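PDB 1Q5N: 3-carboxy-cis,cis-muconate cycloisomerase, which belongs to the largely helical lyase family that also includes adenylosuccinate lyase, and assembles from four chains. Local coordinates for residues Cys118-Gln121 with Cys122-Ala125; Ala127-Gln130 with Asn131-Gln134; Phe177-Asp180 with Leu181-Asn185. One frame throughout, in Å; residues are numbered along the deposited sequence.

Interaction 1 (Cys118-Gln121 with Cys122-Ala125)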
loop_
_atom_site.group_PDB
_atom_site.type_symbol
_atom_site.label_atom_id
_atom_site.label_comp_id
_atom_site.label_asym_id
_atom_site.label_seq_id
_atom_site.Cartn_x
_atom_site.Cartn_y
_atom_site.Cartn_z
ATOM N N CYS A 118 -12.556 -20.814 5.625
ATOM C CA CYS A 118 -12.053 -19.835 4.672
ATOM C C CYS A 118 -11.806 -20.497 3.295
ATOM O O CYS A 118 -12.234 -19.958 2.267
ATOM C CB CYS A 118 -10.753 -19.199 5.179
ATOM S SG CYS A 118 -10.035 -17.984 4.025
ATOM N N ILE A 119 -11.111 -21.641 3.267
ATOM C CA ILE A 119 -10.879 -22.339 2.003
ATOM C C ILE A 119 -12.197 -22.827 1.335
ATOM O O ILE A 119 -12.315 -22.840 0.088
ATOM C CB ILE A 119 -9.934 -23.517 2.202
ATOM C CG1 ILE A 119 -8.533 -22.971 2.549
ATOM C CG2 ILE A 119 -9.912 -24.390 0.954
ATOM C CD1 ILE A 119 -7.969 -22.006 1.511
ATOM N N LEU A 120 -13.184 -23.204 2.151
ATOM C CA LEU A 120 -14.457 -23.620 1.569
ATOM C C LEU A 120 -15.096 -22.397 0.910
ATOM O O LEU A 120 -15.643 -22.506 -0.193
ATOM C CB LEU A 120 -15.408 -24.218 2.619
ATOM C CG LEU A 120 -14.965 -25.592 3.188
ATOM C CD1 LEU A 120 -15.938 -26.062 4.249
ATOM C CD2 LEU A 120 -14.870 -26.609 2.060
ATOM N N GLN A 121 -15.025 -21.237 1.576
ATOM C CA GLN A 121 -15.564 -20.025 0.998
ATOM C C GLN A 121 -14.811 -19.692 -0.312
ATOM O O GLN A 121 -15.433 -19.382 -1.320
ATOM C CB GLN A 121 -15.436 -18.855 1.978
ATOM C CG GLN A 121 -16.422 -18.870 3.145
ATOM C CD GLN A 121 -16.124 -17.744 4.135
ATOM O OE1 GLN A 121 -14.990 -17.617 4.587
ATOM N NE2 GLN A 121 -17.131 -16.921 4.470
ATOM N N CYS A 122 -13.484 -19.759 -0.288
ATOM C CA CYS A 122 -12.686 -19.463 -1.457
ATOM C C CYS A 122 -13.033 -20.413 -2.603
ATOM O O CYS A 122 -13.010 -20.019 -3.783
ATOM C CB CYS A 122 -11.183 -19.593 -1.136
ATOM S SG CYS A 122 -10.513 -18.270 -0.062
ATOM N N ARG A 123 -13.315 -21.678 -2.274
ATOM C CA ARG A 123 -13.641 -22.598 -3.336
ATOM C C ARG A 123 -14.906 -22.147 -4.044
ATOM O O ARG A 123 -14.965 -22.119 -5.272
ATOM C CB ARG A 123 -13.826 -24.028 -2.818
ATOM C CG ARG A 123 -14.113 -25.009 -3.971
ATOM C CD ARG A 123 -14.105 -26.474 -3.505
ATOM N NE ARG A 123 -15.046 -26.755 -2.414
ATOM C CZ ARG A 123 -15.068 -27.905 -1.723
ATOM N NH1 ARG A 123 -14.198 -28.891 -2.005
ATOM N NH2 ARG A 123 -15.967 -28.071 -0.756
ATOM N N ASP A 124 -15.911 -21.779 -3.272
ATOM C CA ASP A 124 -17.161 -21.386 -3.872
ATOM C C ASP A 124 -17.100 -20.029 -4.605
ATOM O O ASP A 124 -17.701 -19.870 -5.670
ATOM C CB ASP A 124 -18.277 -21.370 -2.813
ATOM C CG ASP A 124 -18.736 -22.794 -2.400
ATOM O OD1 ASP A 124 -18.396 -23.763 -3.105
ATOM O OD2 ASP A 124 -19.426 -22.944 -1.364
ATOM N N ALA A 125 -16.393 -19.047 -4.037
ATOM C CA ALA A 125 -16.310 -17.744 -4.688
ATOM C C ALA A 125 -15.401 -17.834 -5.925
ATOM O O ALA A 125 -15.611 -17.105 -6.880
ATOM C CB ALA A 125 -15.818 -16.662 -3.682
HETATM O O HOH W 1 -17.082 -25.139 -0.901
#
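Cys118, Ile119, Leu120 and Gln121 each accept a backbone hydrogen bond from the residue four places on, running from Cys122 N to Cys118 O (2.9 Å) through Ala125 N to Gln121 O (2.9 Å), as an unbroken α-helix requires. On one side of this helix the side chains of Cys118 and Cys122 meet one turn apart. The thiol of Cys118 stands anti to its own backbone N (chi1 179°), whereas that of Cys122 lies beside its backbone N (chi1 -71°), and the SG atoms end 4.1 Å apart in a loose van der Waals contact. Both pack on Leu331 of helix 323-351, another rod of the helical bundle at the core of this lyase fold, and Cys122 is buried there. Elsewhere on the helix, Leu120 and Arg123 run side by side in the same direction, and the methyl CD2 of Leu120 comes within 3.4 Å of Arg123 NH2. A water ties this group together: it accepts from Arg123 NE at 3.0 Å, in the plane of the guanidinium edge, and donates to Leu120 O at 3.1 Å. Its bond to Asp124 OD1 is weak. Leu120 O thus holds two donors, the water and Asp124 N. The outer ends are anchored farther off, with Arg123 NH1 donating to Leu221 O and Asp124 OD2 bonded to the hydroxyl of Tyr29 on helix 23-43.

Interaction 2 (Ala127-Gln130 with Asn131-Gln134)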
loop_
_atom_site.group_PDB
_atom_site.type_symbol
_atom_site.label_atom_id
_atom_site.label_comp_id
_atom_site.label_asym_id
_atom_site.label_seq_id
_atom_site.Cartn_x
_atom_site.Cartn_y
_atom_site.Cartn_z
ATOM N N ALA A 127 -15.301 -20.332 -8.002
ATOM C CA ALA A 127 -16.137 -20.931 -9.044
ATOM C C ALA A 127 -16.923 -19.800 -9.702
ATOM O O ALA A 127 -17.004 -19.724 -10.913
ATOM C CB ALA A 127 -17.135 -22.022 -8.430
ATOM N N ILE A 128 -17.511 -18.926 -8.897
ATOM C CA ILE A 128 -18.252 -17.801 -9.447
ATOM C C ILE A 128 -17.334 -16.857 -10.230
ATOM O O ILE A 128 -17.666 -16.498 -11.358
ATOM C CB ILE A 128 -18.951 -17.002 -8.350
ATOM C CG1 ILE A 128 -20.101 -17.822 -7.791
ATOM C CG2 ILE A 128 -19.502 -15.657 -8.907
ATOM C CD1 ILE A 128 -20.651 -17.202 -6.544
ATOM N N VAL A 129 -16.175 -16.480 -9.670
ATOM C CA VAL A 129 -15.267 -15.565 -10.359
ATOM C C VAL A 129 -14.783 -16.192 -11.656
ATOM O O VAL A 129 -14.696 -15.518 -12.696
ATOM C CB VAL A 129 -14.042 -15.190 -9.460
ATOM C CG1 VAL A 129 -12.901 -14.646 -10.303
ATOM C CG2 VAL A 129 -14.461 -14.168 -8.440
ATOM N N GLN A 130 -14.494 -17.491 -11.615
ATOM C CA GLN A 130 -14.001 -18.157 -12.814
ATOM C C GLN A 130 -15.088 -18.127 -13.897
ATOM O O GLN A 130 -14.827 -17.871 -15.074
ATOM C CB GLN A 130 -13.604 -19.604 -12.514
ATOM C CG GLN A 130 -13.229 -20.368 -13.766
ATOM C CD GLN A 130 -12.459 -21.630 -13.485
ATOM O OE1 GLN A 130 -12.579 -22.239 -12.411
ATOM N NE2 GLN A 130 -11.645 -22.050 -14.465
ATOM N N ASN A 131 -16.318 -18.378 -13.497
ATOM C CA ASN A 131 -17.349 -18.351 -14.485
ATOM C C ASN A 131 -17.526 -16.917 -15.049
ATOM O O ASN A 131 -17.798 -16.758 -16.233
ATOM C CB ASN A 131 -18.655 -18.877 -13.902
ATOM C CG ASN A 131 -19.739 -18.966 -14.953
ATOM O OD1 ASN A 131 -20.816 -18.381 -14.791
ATOM N ND2 ASN A 131 -19.454 -19.676 -16.074
ATOM N N GLN A 132 -17.372 -15.886 -14.219
ATOM C CA GLN A 132 -17.488 -14.510 -14.722
ATOM C C GLN A 132 -16.363 -14.248 -15.726
ATOM O O GLN A 132 -16.583 -13.688 -16.778
ATOM C CB GLN A 132 -17.368 -13.514 -13.598
ATOM C CG GLN A 132 -18.503 -13.565 -12.610
ATOM C CD GLN A 132 -18.258 -12.583 -11.467
ATOM O OE1 GLN A 132 -17.299 -12.741 -10.729
ATOM N NE2 GLN A 132 -19.113 -11.566 -11.329
ATOM N N VAL A 133 -15.151 -14.698 -15.426
ATOM C CA VAL A 133 -14.058 -14.463 -16.361
ATOM C C VAL A 133 -14.308 -15.180 -17.696
ATOM O O VAL A 133 -14.001 -14.642 -18.767
ATOM C CB VAL A 133 -12.731 -14.927 -15.778
ATOM C CG1 VAL A 133 -11.653 -14.890 -16.838
ATOM C CG2 VAL A 133 -12.380 -14.042 -14.590
ATOM N N GLN A 134 -14.849 -16.399 -17.612
ATOM C CA GLN A 134 -15.156 -17.212 -18.767
ATOM C C GLN A 134 -16.184 -16.450 -19.661
ATOM O O GLN A 134 -16.021 -16.401 -20.868
ATOM C CB GLN A 134 -15.749 -18.548 -18.282
ATOM C CG GLN A 134 -16.109 -19.524 -19.372
ATOM C CD GLN A 134 -14.872 -19.978 -20.172
ATOM O OE1 GLN A 134 -13.898 -20.482 -19.599
ATOM N NE2 GLN A 134 -14.915 -19.806 -21.501
#
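Gln132 folds back against Ile128 and Val129, the residues four and three places before it, midway along helix 110-146, one of the long rods of the helical core, and shows how a long polar side chain can be packed along the surface of an α-helix. Its CG lies 3.3 Å from Ile128 O, the same carbonyl that accepts its backbone N at 2.9 Å. From there the chain continues extended and its amide passes obliquely across the two aliphatic side chains: Val129 CG2 is 3.9 Å from Gln132 OE1, while Ile128 CG2 is 4.1 Å from that oxygen. The first torsion (chi1 -66°) places CG beside the backbone N, which directs the amide back along the helix, toward its N-terminal end. Val133, the next residue, lies one turn beyond Val129, its CG2 being 3.3 Å from Val129 O. These contacts are thus of both the i to i+3 and the i to i+4 kind.

In the next shell, Leu342 of helix 323-351 packs on Val129, Gln132 and Val133, and Ile128 rests on helix 15-20 through Asp16, Val17 and Ile20. Gln130 reaches away from the helix, with CG anti to its backbone N (chi1 174°), and bonds through OE1 to Lys188 NZ and through NE2 to Asn185 OD1 on helix 166-191. The two ends of the Gln132 amide fare differently: NE2 donates to Ala339 O, whereas the buried OE1 has no hydrogen-bonding partner in the model and lies 3.5 Å from Val129 CA.

Interaction 3 (Phe177-Asp180 with Leu181-Asn185)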
loop_
_atom_site.group_PDB
_atom_site.type_symbol
_atom_site.label_atom_id
_atom_site.label_comp_id
_atom_site.label_asym_id
_atom_site.label_seq_id
_atom_site.Cartn_x
_atom_site.Cartn_y
_atom_site.Cartn_z
ATOM N N PHE A 177 -7.941 -12.048 -20.482
ATOM C CA PHE A 177 -8.856 -12.882 -19.721
ATOM C C PHE A 177 -8.452 -14.379 -19.819
ATOM O O PHE A 177 -8.551 -15.127 -18.830
ATOM C CB PHE A 177 -10.287 -12.704 -20.203
ATOM C CG PHE A 177 -10.907 -11.439 -19.758
ATOM C CD1 PHE A 177 -10.894 -11.085 -18.393
ATOM C CD2 PHE A 177 -11.588 -10.634 -20.651
ATOM C CE1 PHE A 177 -11.582 -9.945 -17.906
ATOM C CE2 PHE A 177 -12.294 -9.473 -20.181
ATOM C CZ PHE A 177 -12.287 -9.139 -18.795
ATOM N N LYS A 178 -7.978 -14.802 -20.990
ATOM C CA LYS A 178 -7.578 -16.180 -21.133
ATOM C C LYS A 178 -6.396 -16.476 -20.210
ATOM O O LYS A 178 -6.367 -17.519 -19.582
ATOM C CB LYS A 178 -7.298 -16.493 -22.621
ATOM C CG LYS A 178 -5.955 -17.006 -22.959
ATOM C CD LYS A 178 -5.816 -18.504 -22.869
ATOM C CE LYS A 178 -4.332 -18.812 -23.131
ATOM N NZ LYS A 178 -3.978 -20.260 -22.885
ATOM N N ARG A 179 -5.432 -15.567 -20.088
ATOM C CA ARG A 179 -4.314 -15.830 -19.164
ATOM C C ARG A 179 -4.827 -15.901 -17.687
ATOM O O ARG A 179 -4.261 -16.616 -16.846
ATOM C CB ARG A 179 -3.212 -14.772 -19.328
ATOM C CG ARG A 179 -2.474 -14.876 -20.616
ATOM C CD ARG A 179 -1.267 -13.939 -20.617
ATOM N NE ARG A 179 -1.625 -12.501 -20.587
ATOM C CZ ARG A 179 -2.090 -11.801 -21.631
ATOM N NH1 ARG A 179 -2.278 -12.381 -22.808
ATOM N NH2 ARG A 179 -2.321 -10.502 -21.524
ATOM N N ASP A 180 -5.907 -15.185 -17.382
ATOM C CA ASP A 180 -6.483 -15.251 -16.059
ATOM C C ASP A 180 -7.120 -16.629 -15.815
ATOM O O ASP A 180 -7.039 -17.176 -14.707
ATOM C CB ASP A 180 -7.553 -14.187 -15.868
ATOM C CG ASP A 180 -6.971 -12.788 -15.790
ATOM O OD1 ASP A 180 -5.802 -12.646 -15.346
ATOM O OD2 ASP A 180 -7.691 -11.829 -16.157
ATOM N N LEU A 181 -7.792 -17.149 -16.835
ATOM C CA LEU A 181 -8.395 -18.470 -16.752
ATOM C C LEU A 181 -7.262 -19.508 -16.499
ATOM O O LEU A 181 -7.415 -20.413 -15.700
ATOM C CB LEU A 181 -9.124 -18.783 -18.054
ATOM C CG LEU A 181 -10.646 -18.756 -18.111
ATOM C CD1 LEU A 181 -11.335 -18.200 -16.899
ATOM C CD2 LEU A 181 -10.992 -17.986 -19.347
ATOM N N ASP A 182 -6.119 -19.342 -17.144
ATOM C CA ASP A 182 -5.036 -20.263 -16.931
ATOM C C ASP A 182 -4.496 -20.164 -15.491
ATOM O O ASP A 182 -4.173 -21.186 -14.849
ATOM C CB ASP A 182 -3.886 -19.992 -17.901
ATOM C CG ASP A 182 -4.225 -20.332 -19.381
ATOM O OD1 ASP A 182 -5.229 -21.036 -19.663
ATOM O OD2 ASP A 182 -3.448 -19.887 -20.268
ATOM N N ARG A 183 -4.362 -18.933 -15.000
ATOM C CA ARG A 183 -3.850 -18.730 -13.651
ATOM C C ARG A 183 -4.766 -19.359 -12.609
ATOM O O ARG A 183 -4.292 -20.015 -11.685
ATOM C CB ARG A 183 -3.721 -17.248 -13.349
ATOM C CG ARG A 183 -2.549 -16.610 -14.029
ATOM C CD ARG A 183 -2.536 -15.092 -13.748
ATOM N NE ARG A 183 -1.491 -14.484 -14.559
ATOM C CZ ARG A 183 -1.728 -13.619 -15.547
ATOM N NH1 ARG A 183 -2.979 -13.246 -15.841
ATOM N NH2 ARG A 183 -0.702 -13.154 -16.257
ATOM N N ILE A 184 -6.067 -19.164 -12.782
ATOM C CA ILE A 184 -7.039 -19.728 -11.856
ATOM C C ILE A 184 -6.924 -21.280 -11.842
ATOM O O ILE A 184 -6.839 -21.881 -10.776
ATOM C CB ILE A 184 -8.479 -19.314 -12.234
ATOM C CG1 ILE A 184 -8.691 -17.845 -11.873
ATOM C CG2 ILE A 184 -9.492 -20.245 -11.550
ATOM C CD1 ILE A 184 -10.050 -17.302 -12.172
ATOM N N ASN A 185 -6.869 -21.909 -13.017
ATOM C CA ASN A 185 -6.794 -23.356 -13.046
ATOM C C ASN A 185 -5.502 -23.873 -12.457
ATOM O O ASN A 185 -5.513 -24.905 -11.801
ATOM C CB ASN A 185 -6.979 -23.912 -14.480
ATOM C CG ASN A 185 -8.435 -23.837 -14.942
ATOM O OD1 ASN A 185 -9.368 -24.149 -14.178
ATOM N ND2 ASN A 185 -8.639 -23.411 -16.190
#
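Asp180 and Arg183 meet at an angle, the planes of carboxylate and guanidinium being turned 51° from each other. The carboxylate oxygen OD1 of Asp180 comes to the guanidinium edge, in its plane, 2.9 Å from Arg183 NH1. The salt bridge is close, but its hydrogen bond is bent and weak. Arg183 gets there by running extended from CG to NE along the helix surface, with its CG 3.3 Å from Arg179 O and its NH1 3.8 Å from Arg179 CB. An i to i+4 pair follows, where the first was i to i+3: an unusual first torsion (chi1 123°) and a bend at chi2 (88°) together bring Lys178 NZ round to Asp182, where it donates to OD2 over a shorter 2.7 Å, and OD2 receives it on its syn lone pair. The aliphatic CE of Lys178 follows closely, 3.2 Å from Asp182 OD2. The two salt bridges thus each link one helical turn to the next.

Arg179 and Arg183 have their main partner elsewhere: Arg179 NE and Arg183 NH2 both salt-bridge to Asp235 OD2 of the second subunit, and Arg183 NH2 also reaches Glu239 of that subunit. The two arginines, with Arg179 NE and Arg183 NH2 4.5 Å apart, thus converge on one carboxylate, which would be expected to balance their charge. Helix 166-191 therefore presents this face to the second subunit, while within its own chain Phe177 and Asp180 pack on helix 235-261 and Leu181 lies against helix 110-146.

How the interactions relate
Interactions 1 and 2 follow one another on helix 110-146, their centres about 13 Å apart, and interaction 3 comes later in the chain on helix 166-191. Its centre is about 10 Å from that of interaction 2 but about 18 Å from that of interaction 1, and only interaction 2 touches it, with Val133 CG1 3.3 Å from Leu181 CD1. The two helices run in roughly opposite directions and pack side by side in the helical core. Local contacts along each helix thus serve different neighbours: interactions 1 and 2 both pack on helix 323-351, among other neighbours, while interaction 3 reaches the interface with the second subunit.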